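Local coordinates for DspB (Aggregatibacter actinomycetemcomitans, PDB 1YHT), which acts as a biofilm-releasing family 20 glycoside hydrolase, a beta-N-acetylhexosaminidase that probably cleaves terminal N-acetylglucosamine from the matrix polysaccharide, at residues A[274-279]-A[304-309]; A[296-301]-A[347-352]; A[47-52]-A[268-273]. One frame throughout, in Å; residues are numbered along the deposited sequence.

Contact 1: A[274-279]-A[304-309]; sequences SYYLYI and LGVWDG. With ACY (acetic acid), chain B.
The first torsions send the rings of Y275 and Y276 on different courses past G309. The backbone points Y275 CB at the glycine, while chi1 of -172°, with CG opposite the backbone N, carries the ring away from the loop. Y276, at -74°, has CG opposite the carbonyl carbon instead, and its ring reaches towards both V306 and G309. The tightest point is Y275 CB against G309 CA at 3.5 Å, and the same CB lies 3.6 Å from G309 C. Further out, Y276 CE2 approaches G309 O at 4.0 Å and V306 CG1 at 4.1 Å, both obliquely to the ring.

The contact joins the short helix 274-277, which follows strand 269-271 of the barrel, to the loop after helix 287-301. The two tyrosines also pack on each other: Y275 CD2 sits 3.6 Å above the Y276 plane, over its centre, with Y276 CD2 at the edge of the Y275 ring. The Y275 hydroxyl is hydrogen-bonded to R310, just past the loop segment.

Y278, the first residue to leave helical backbone angles, points its ring away from the loop. S274 CB lies over one face, and Y278 OH donates a 2.7 Å hydrogen bond to O of an acetate, probably from the crystallisation liquor. No hydrogen bond crosses between the segments. Packing fits them together, while directional polar bonds tie the loop to residues outside both: G309 O accepts from N273 ND2, V306 O from N271 ND2, and D308 OD1 forms a salt bridge with R253.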
loop_
_atom_site.group_PDB
_atom_site.type_symbol
_atom_site.label_atom_id
_atom_site.label_comp_id
_atom_site.label_asym_id
_atom_site.label_seq_id
_atom_site.Cartn_x
_atom_site.Cartn_y
_atom_site.Cartn_z
ATOM N N SER A 274 -10.295 7.390 1.626
ATOM C CA SER A 274 -10.961 6.108 1.383
ATOM C C SER A 274 -12.407 6.269 0.894
ATOM O O SER A 274 -12.893 5.458 0.139
ATOM C CB SER A 274 -10.928 5.213 2.623
ATOM O OG SER A 274 -11.575 5.855 3.706
ATOM N N TYR A 275 -13.087 7.343 1.266
ATOM C CA TYR A 275 -14.452 7.490 0.758
ATOM C C TYR A 275 -14.545 7.571 -0.765
ATOM O O TYR A 275 -15.384 6.885 -1.355
ATOM C CB TYR A 275 -15.143 8.686 1.372
ATOM C CG TYR A 275 -16.610 8.747 0.999
ATOM C CD1 TYR A 275 -17.558 7.935 1.637
ATOM C CD2 TYR A 275 -17.033 9.574 -0.011
ATOM C CE1 TYR A 275 -18.902 7.979 1.276
ATOM C CE2 TYR A 275 -18.378 9.648 -0.361
ATOM C CZ TYR A 275 -19.297 8.870 0.298
ATOM O OH TYR A 275 -20.601 8.959 -0.111
ATOM N N TYR A 276 -13.730 8.421 -1.391
ATOM C CA TYR A 276 -13.759 8.609 -2.857
ATOM C C TYR A 276 -12.749 7.762 -3.647
ATOM O O TYR A 276 -12.922 7.521 -4.849
ATOM C CB TYR A 276 -13.480 10.071 -3.200
ATOM C CG TYR A 276 -14.642 10.968 -2.903
ATOM C CD1 TYR A 276 -15.801 10.891 -3.687
ATOM C CD2 TYR A 276 -14.614 11.865 -1.824
ATOM C CE1 TYR A 276 -16.876 11.695 -3.429
ATOM C CE2 TYR A 276 -15.707 12.712 -1.577
ATOM C CZ TYR A 276 -16.827 12.607 -2.376
ATOM O OH TYR A 276 -17.931 13.393 -2.147
ATOM N N LEU A 277 -11.676 7.383 -2.972
ATOM C CA LEU A 277 -10.506 6.865 -3.638
ATOM C C LEU A 277 -10.185 5.414 -3.345
ATOM O O LEU A 277 -9.228 4.900 -3.909
ATOM C CB LEU A 277 -9.299 7.762 -3.357
ATOM C CG LEU A 277 -9.474 9.254 -3.631
ATOM C CD1 LEU A 277 -8.237 9.994 -3.279
ATOM C CD2 LEU A 277 -9.859 9.593 -5.068
ATOM N N TYR A 278 -10.966 4.756 -2.502
ATOM C CA TYR A 278 -10.896 3.288 -2.351
ATOM C C TYR A 278 -12.017 2.680 -3.168
ATOM O O TYR A 278 -13.150 3.169 -3.129
ATOM C CB TYR A 278 -11.111 2.847 -0.906
ATOM C CG TYR A 278 -9.904 2.921 -0.009
ATOM C CD1 TYR A 278 -8.805 3.740 -0.311
ATOM C CD2 TYR A 278 -9.884 2.219 1.189
ATOM C CE1 TYR A 278 -7.729 3.802 0.517
ATOM C CE2 TYR A 278 -8.814 2.328 2.044
ATOM C CZ TYR A 278 -7.734 3.082 1.700
ATOM O OH TYR A 278 -6.627 3.100 2.550
ATOM N N ILE A 279 -11.677 1.626 -3.913
ATOM C CA ILE A 279 -12.687 0.756 -4.488
ATOM C C ILE A 279 -12.351 -0.680 -4.079
ATOM O O ILE A 279 -11.170 -1.093 -4.095
ATOM C CB ILE A 279 -12.870 0.979 -6.052
ATOM C CG1 ILE A 279 -14.023 0.122 -6.572
ATOM C CG2 ILE A 279 -11.582 0.667 -6.812
ATOM C CD1 ILE A 279 -14.623 0.645 -7.892
ATOM N N LEU A 304 -9.001 17.507 -4.789
ATOM C CA LEU A 304 -7.794 17.080 -4.066
ATOM C C LEU A 304 -7.799 17.511 -2.577
ATOM O O LEU A 304 -7.157 16.866 -1.740
ATOM C CB LEU A 304 -6.546 17.589 -4.784
ATOM C CG LEU A 304 -5.221 17.146 -4.188
ATOM C CD1 LEU A 304 -5.114 15.566 -4.212
ATOM C CD2 LEU A 304 -4.063 17.814 -4.888
ATOM N N GLY A 305 -8.524 18.576 -2.252
ATOM C CA GLY A 305 -8.554 19.111 -0.898
ATOM C C GLY A 305 -9.539 18.456 0.043
ATOM O O GLY A 305 -9.559 18.733 1.261
ATOM N N VAL A 306 -10.372 17.602 -0.514
ATOM C CA VAL A 306 -11.314 16.858 0.226
ATOM C C VAL A 306 -10.586 15.615 0.674
ATOM O O VAL A 306 -10.332 14.724 -0.143
ATOM C CB VAL A 306 -12.535 16.532 -0.594
ATOM C CG1 VAL A 306 -13.536 15.650 0.203
ATOM C CG2 VAL A 306 -13.251 17.831 -1.044
ATOM N N TRP A 307 -10.261 15.567 1.980
ATOM C CA TRP A 307 -9.426 14.476 2.554
ATOM C C TRP A 307 -10.154 13.665 3.602
ATOM O O TRP A 307 -9.809 12.512 3.810
ATOM C CB TRP A 307 -8.153 15.023 3.180
ATOM C CG TRP A 307 -8.430 15.924 4.327
ATOM C CD1 TRP A 307 -8.724 17.254 4.268
ATOM C CD2 TRP A 307 -8.464 15.568 5.715
ATOM N NE1 TRP A 307 -8.937 17.744 5.531
ATOM C CE2 TRP A 307 -8.781 16.734 6.440
ATOM C CE3 TRP A 307 -8.269 14.379 6.412
ATOM C CZ2 TRP A 307 -8.910 16.742 7.832
ATOM C CZ3 TRP A 307 -8.393 14.386 7.799
ATOM C CH2 TRP A 307 -8.711 15.563 8.491
ATOM N N ASP A 308 -11.136 14.259 4.289
ATOM C CA ASP A 308 -11.784 13.612 5.434
ATOM C C ASP A 308 -13.086 12.917 4.996
ATOM O O ASP A 308 -14.218 13.424 5.216
ATOM C CB ASP A 308 -11.990 14.608 6.588
ATOM C CG ASP A 308 -12.717 14.013 7.787
ATOM O OD1 ASP A 308 -12.764 12.786 7.974
ATOM O OD2 ASP A 308 -13.283 14.801 8.564
ATOM N N GLY A 309 -12.916 11.739 4.392
ATOM C CA GLY A 309 -14.036 10.984 3.838
ATOM C C GLY A 309 -14.861 11.886 2.933
ATOM O O GLY A 309 -14.301 12.635 2.118
HETATM C C ACY B . -5.523 0.708 4.884
HETATM O O ACY B . -6.597 1.130 4.438
HETATM O OXT ACY B . -5.437 -0.243 5.706
HETATM C CH3 ACY B . -4.277 1.354 4.378
#

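Contact 2: A[296-301]-A[347-352]; sequences KDVIKN and KSLLEA
V298 reaches across to helix 347-352 with both of its methyls, and each finds a different partner. CB points towards the neighbouring helix and splits there. CG1, anti to the backbone N (chi1 165°), lies 4.1 Å from A352 CB. CG2, on the branch beside the N, ends 3.7 Å from L349 CD1, where the valine and leucine side chains run at about a right angle to each other. One residue on, I299 comes at the same alanine with the shaft of its side chain: I299 CG1 is 3.7 Å from A352 CB and I299 CD1 4.0 Å from it. A352 therefore offers a single methyl to two branched residues, one buried and one at the exposed margin.

The contact is purely apolar. Nearby, the backbone O of I299 accepts a hydrogen bond from K356 NZ, a further tie to the same partner helix. L349 also touches L327 on strand 324-329, so the helix carrying it rests against the barrel as well as its neighbour. The axes of segments 296-301 and 347-352 come within 9.0 Å at 22°, the side-by-side packing of outer helices around the strands of a TIM barrel.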
loop_
_atom_site.group_PDB
_atom_site.type_symbol
_atom_site.label_atom_id
_atom_site.label_comp_id
_atom_site.label_asym_id
_atom_site.label_seq_id
_atom_site.Cartn_x
_atom_site.Cartn_y
_atom_site.Cartn_z
ATOM N N LYS A 296 -17.980 8.936 -12.103
ATOM C CA LYS A 296 -18.747 10.168 -12.266
ATOM C C LYS A 296 -18.847 10.917 -10.939
ATOM O O LYS A 296 -18.778 12.136 -10.906
ATOM C CB LYS A 296 -20.145 9.866 -12.835
ATOM C CG LYS A 296 -20.096 9.572 -14.313
ATOM C CD LYS A 296 -21.382 8.964 -14.817
ATOM C CE LYS A 296 -21.383 8.935 -16.368
ATOM N NZ LYS A 296 -22.784 8.836 -16.893
ATOM N N ASP A 297 -18.957 10.154 -9.862
ATOM C CA ASP A 297 -19.075 10.694 -8.497
ATOM C C ASP A 297 -17.796 11.444 -8.102
ATOM O O ASP A 297 -17.862 12.561 -7.601
ATOM C CB ASP A 297 -19.440 9.563 -7.514
ATOM C CG ASP A 297 -19.768 10.067 -6.091
ATOM O OD1 ASP A 297 -20.472 11.075 -5.954
ATOM O OD2 ASP A 297 -19.329 9.413 -5.123
ATOM N N VAL A 298 -16.640 10.865 -8.394
ATOM C CA VAL A 298 -15.360 11.558 -8.190
ATOM C C VAL A 298 -15.277 12.831 -9.057
ATOM O O VAL A 298 -14.878 13.891 -8.603
ATOM C CB VAL A 298 -14.186 10.586 -8.499
ATOM C CG1 VAL A 298 -12.833 11.323 -8.678
ATOM C CG2 VAL A 298 -14.135 9.522 -7.410
ATOM N N ILE A 299 -15.682 12.728 -10.307
ATOM C CA ILE A 299 -15.619 13.882 -11.189
ATOM C C ILE A 299 -16.488 15.038 -10.661
ATOM O O ILE A 299 -16.047 16.192 -10.632
ATOM C CB ILE A 299 -16.055 13.490 -12.611
ATOM C CG1 ILE A 299 -14.962 12.623 -13.282
ATOM C CG2 ILE A 299 -16.365 14.738 -13.471
ATOM C CD1 ILE A 299 -15.483 11.746 -14.350
ATOM N N LYS A 300 -17.707 14.711 -10.246
ATOM C CA LYS A 300 -18.688 15.720 -9.793
ATOM C C LYS A 300 -18.361 16.305 -8.416
ATOM O O LYS A 300 -18.442 17.521 -8.219
ATOM C CB LYS A 300 -20.051 15.048 -9.746
ATOM C CG LYS A 300 -21.242 15.926 -9.377
ATOM C CD LYS A 300 -22.021 16.363 -10.583
ATOM C CE LYS A 300 -23.503 16.549 -10.230
ATOM N NZ LYS A 300 -23.683 17.355 -9.018
ATOM N N ASN A 301 -17.937 15.426 -7.509
ATOM C CA ASN A 301 -17.939 15.685 -6.063
ATOM C C ASN A 301 -16.573 15.646 -5.367
ATOM O O ASN A 301 -16.448 16.154 -4.259
ATOM C CB ASN A 301 -18.886 14.695 -5.335
ATOM C CG ASN A 301 -20.309 14.725 -5.887
ATOM O OD1 ASN A 301 -20.842 13.707 -6.361
ATOM N ND2 ASN A 301 -20.921 15.870 -5.842
ATOM N N LYS A 347 -11.082 1.611 -15.053
ATOM C CA LYS A 347 -10.350 2.551 -15.892
ATOM C C LYS A 347 -10.894 3.977 -15.801
ATOM O O LYS A 347 -10.148 4.912 -15.644
ATOM C CB LYS A 347 -10.390 2.069 -17.357
ATOM C CG LYS A 347 -9.320 2.568 -18.284
ATOM C CD LYS A 347 -9.377 1.768 -19.621
ATOM C CE LYS A 347 -7.981 1.434 -20.300
ATOM N NZ LYS A 347 -7.314 0.003 -20.140
ATOM N N SER A 348 -12.202 4.134 -15.970
ATOM C CA SER A 348 -12.807 5.458 -15.903
ATOM C C SER A 348 -12.507 6.138 -14.561
ATOM O O SER A 348 -12.231 7.315 -14.503
ATOM C CB SER A 348 -14.322 5.347 -16.116
ATOM O OG SER A 348 -14.577 4.940 -17.470
ATOM N N LEU A 349 -12.543 5.358 -13.480
ATOM C CA LEU A 349 -12.376 5.899 -12.154
ATOM C C LEU A 349 -10.926 6.293 -11.947
ATOM O O LEU A 349 -10.616 7.333 -11.353
ATOM C CB LEU A 349 -12.862 4.866 -11.143
ATOM C CG LEU A 349 -12.596 5.137 -9.661
ATOM C CD1 LEU A 349 -13.186 6.448 -9.198
ATOM C CD2 LEU A 349 -13.151 3.964 -8.826
ATOM N N LEU A 350 -10.016 5.454 -12.424
ATOM C CA LEU A 350 -8.592 5.773 -12.293
ATOM C C LEU A 350 -8.221 7.022 -13.078
ATOM O O LEU A 350 -7.488 7.868 -12.591
ATOM C CB LEU A 350 -7.729 4.564 -12.744
ATOM C CG LEU A 350 -6.207 4.783 -12.713
ATOM C CD1 LEU A 350 -5.671 5.235 -11.327
ATOM C CD2 LEU A 350 -5.462 3.559 -13.234
ATOM N N GLU A 351 -8.726 7.128 -14.308
ATOM C CA GLU A 351 -8.578 8.348 -15.107
ATOM C C GLU A 351 -9.073 9.596 -14.392
ATOM O O GLU A 351 -8.400 10.615 -14.374
ATOM C CB GLU A 351 -9.291 8.218 -16.474
ATOM C CG GLU A 351 -8.637 7.204 -17.373
ATOM C CD GLU A 351 -9.434 6.937 -18.649
ATOM O OE1 GLU A 351 -10.559 7.492 -18.800
ATOM O OE2 GLU A 351 -8.891 6.202 -19.485
ATOM N N ALA A 352 -10.265 9.507 -13.829
ATOM C CA ALA A 352 -10.905 10.622 -13.095
ATOM C C ALA A 352 -10.058 11.077 -11.902
ATOM O O ALA A 352 -9.865 12.243 -11.689
ATOM C CB ALA A 352 -12.264 10.198 -12.583
#

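Contact 3: A[47-52]-A[268-273]; sequences GNFLHL and TVLNYN
The rings of H51 and Y272 meet rim to rim, 5.8 Å between centroids and with planes 57° apart, neither lying over the other. H179 stacks on the H51 ring, and W216 meets the Y272 ring nearly at right angles. L270 CB sits in plane at an edge of Y272, and H51 N at an edge of F49. These rings lie inside the TIM barrel, where strands 49-53 and 269-271 are not paired: F49 CA and L270 CA are 12.0 Å apart, H51 CA and Y272 CA 11.6 Å, and side chains bridge the gap.

The polar link is H51 ND1 with Y272 OH, 2.8 Å long and fairly straight at 162°; either atom could be the donor. The hydroxyl lies near the imidazole plane, at its edge. H51 NE2 is hydrogen-bonded to E114 OE1, so both ring nitrogens are engaged and the rotation of the imidazole is fixed.

F49 fills the space beside this pair. Its chi1 of 76° sets CG between the backbone N and carbonyl carbon, and the side chain comes from the opposite wall to meet L270 and Y272, both placed obliquely to its ring. F49 CE2 touches L270 CD2 at 3.6 Å, while F49 CE1 lies 3.6 Å from Y272 OH. Y272 itself lies within an Asx turn at the end of strand 269-271, in which N273 N donates to N271 OD1 at 2.9 Å.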
loop_
_atom_site.group_PDB
_atom_site.type_symbol
_atom_site.label_atom_id
_atom_site.label_comp_id
_atom_site.label_asym_id
_atom_site.label_seq_id
_atom_site.Cartn_x
_atom_site.Cartn_y
_atom_site.Cartn_z
ATOM N N GLY A 47 -0.531 10.360 -15.055
ATOM C CA GLY A 47 -0.055 9.956 -13.714
ATOM C C GLY A 47 1.389 9.544 -13.742
ATOM O O GLY A 47 2.028 9.484 -14.836
ATOM N N ASN A 48 1.931 9.200 -12.565
ATOM C CA ASN A 48 3.335 8.847 -12.504
ATOM C C ASN A 48 3.782 7.747 -11.535
ATOM O O ASN A 48 4.975 7.494 -11.464
ATOM C CB ASN A 48 4.176 10.089 -12.323
ATOM C CG ASN A 48 3.688 10.888 -11.228
ATOM O OD1 ASN A 48 3.203 10.338 -10.247
ATOM N ND2 ASN A 48 3.733 12.197 -11.388
ATOM N N PHE A 49 2.852 7.076 -10.846
ATOM C CA PHE A 49 3.239 5.955 -10.003
ATOM C C PHE A 49 2.233 4.833 -9.915
ATOM O O PHE A 49 1.010 5.014 -10.076
ATOM C CB PHE A 49 3.720 6.419 -8.607
ATOM C CG PHE A 49 2.628 6.833 -7.660
ATOM C CD1 PHE A 49 1.945 5.873 -6.925
ATOM C CD2 PHE A 49 2.355 8.172 -7.421
ATOM C CE1 PHE A 49 0.995 6.221 -5.975
ATOM C CE2 PHE A 49 1.399 8.568 -6.459
ATOM C CZ PHE A 49 0.684 7.613 -5.767
ATOM N N LEU A 50 2.806 3.660 -9.647
ATOM C CA LEU A 50 2.057 2.445 -9.289
ATOM C C LEU A 50 2.624 1.938 -7.936
ATOM O O LEU A 50 3.777 1.491 -7.861
ATOM C CB LEU A 50 2.228 1.383 -10.386
ATOM C CG LEU A 50 1.590 -0.002 -10.077
ATOM C CD1 LEU A 50 0.133 0.086 -9.788
ATOM C CD2 LEU A 50 1.779 -0.907 -11.303
ATOM N N HIS A 51 1.817 2.115 -6.898
ATOM C CA HIS A 51 2.050 1.636 -5.535
ATOM C C HIS A 51 1.555 0.197 -5.445
ATOM O O HIS A 51 0.340 -0.103 -5.499
ATOM C CB HIS A 51 1.364 2.660 -4.592
ATOM C CG HIS A 51 1.267 2.277 -3.133
ATOM N ND1 HIS A 51 0.599 3.083 -2.224
ATOM C CD2 HIS A 51 1.680 1.185 -2.436
ATOM C CE1 HIS A 51 0.614 2.504 -1.036
ATOM N NE2 HIS A 51 1.234 1.339 -1.138
ATOM N N LEU A 52 2.522 -0.709 -5.347
ATOM C CA LEU A 52 2.262 -2.149 -5.425
ATOM C C LEU A 52 2.181 -2.753 -4.059
ATOM O O LEU A 52 3.215 -3.003 -3.407
ATOM C CB LEU A 52 3.332 -2.862 -6.221
ATOM C CG LEU A 52 2.904 -4.220 -6.790
ATOM C CD1 LEU A 52 1.791 -4.058 -7.864
ATOM C CD2 LEU A 52 4.090 -4.988 -7.365
ATOM N N THR A 268 5.227 16.049 3.437
ATOM C CA THR A 268 4.672 15.581 2.182
ATOM C C THR A 268 3.515 14.652 2.477
ATOM O O THR A 268 3.664 13.663 3.186
ATOM C CB THR A 268 5.751 14.860 1.387
ATOM O OG1 THR A 268 6.797 15.796 1.138
ATOM C CG2 THR A 268 5.238 14.326 0.088
ATOM N N VAL A 269 2.336 14.986 1.957
ATOM C CA VAL A 269 1.177 14.153 2.172
ATOM C C VAL A 269 0.436 13.943 0.842
ATOM O O VAL A 269 0.073 14.916 0.160
ATOM C CB VAL A 269 0.215 14.756 3.197
ATOM C CG1 VAL A 269 -0.904 13.755 3.484
ATOM C CG2 VAL A 269 0.960 15.162 4.527
ATOM N N LEU A 270 0.150 12.677 0.541
ATOM C CA LEU A 270 -0.733 12.292 -0.571
ATOM C C LEU A 270 -2.084 11.890 -0.015
ATOM O O LEU A 270 -2.164 11.200 1.010
ATOM C CB LEU A 270 -0.155 11.123 -1.394
ATOM C CG LEU A 270 1.079 11.413 -2.239
ATOM C CD1 LEU A 270 2.353 11.510 -1.349
ATOM C CD2 LEU A 270 1.264 10.352 -3.320
ATOM N N ASN A 271 -3.128 12.310 -0.716
ATOM C CA ASN A 271 -4.470 12.098 -0.292
ATOM C C ASN A 271 -4.980 10.776 -0.867
ATOM O O ASN A 271 -5.141 10.623 -2.062
ATOM C CB ASN A 271 -5.334 13.284 -0.768
ATOM C CG ASN A 271 -6.774 13.229 -0.251
ATOM O OD1 ASN A 271 -7.164 12.282 0.429
ATOM N ND2 ASN A 271 -7.566 14.277 -0.557
ATOM N N TYR A 272 -5.239 9.831 0.007
ATOM C CA TYR A 272 -5.740 8.523 -0.381
ATOM C C TYR A 272 -7.211 8.348 0.044
ATOM O O TYR A 272 -7.721 7.230 0.019
ATOM C CB TYR A 272 -4.881 7.448 0.243
ATOM C CG TYR A 272 -3.648 7.011 -0.558
ATOM C CD1 TYR A 272 -2.677 7.920 -0.947
ATOM C CD2 TYR A 272 -3.441 5.667 -0.885
ATOM C CE1 TYR A 272 -1.522 7.510 -1.636
ATOM C CE2 TYR A 272 -2.274 5.259 -1.546
ATOM C CZ TYR A 272 -1.318 6.188 -1.933
ATOM O OH TYR A 272 -0.116 5.815 -2.588
ATOM N N ASN A 273 -7.848 9.463 0.462
ATOM C CA ASN A 273 -9.258 9.493 0.994
ATOM C C ASN A 273 -10.054 8.263 0.643
ATOM O O ASN A 273 -10.479 8.123 -0.497
ATOM C CB ASN A 273 -9.986 10.735 0.460
ATOM C CG ASN A 273 -11.416 10.891 1.005
ATOM O OD1 ASN A 273 -12.061 9.924 1.398
ATOM N ND2 ASN A 273 -11.902 12.118 1.015
#

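Overall arrangement
The three contacts step outward through the barrel wall: contact 3 in the interior, contact 1 where strand 269-271 runs on into helix 274-277, contact 2 among the outer helices. Contact 1 lies about 12 Å, centre to centre, from each of the others. It touches contact 3 through a probable hydrogen bond of 2.8 Å between V306 O and N271 ND2, and contact 2 by packing of Y276 O on V298 CG2 at 3.5 Å. Contacts 2 and 3 do not touch; their nearest atoms are about 7 Å apart. The acetate on Y278 lies beyond the C-terminal end of strand 269-271, consistent with the usual active-site side of a TIM barrel.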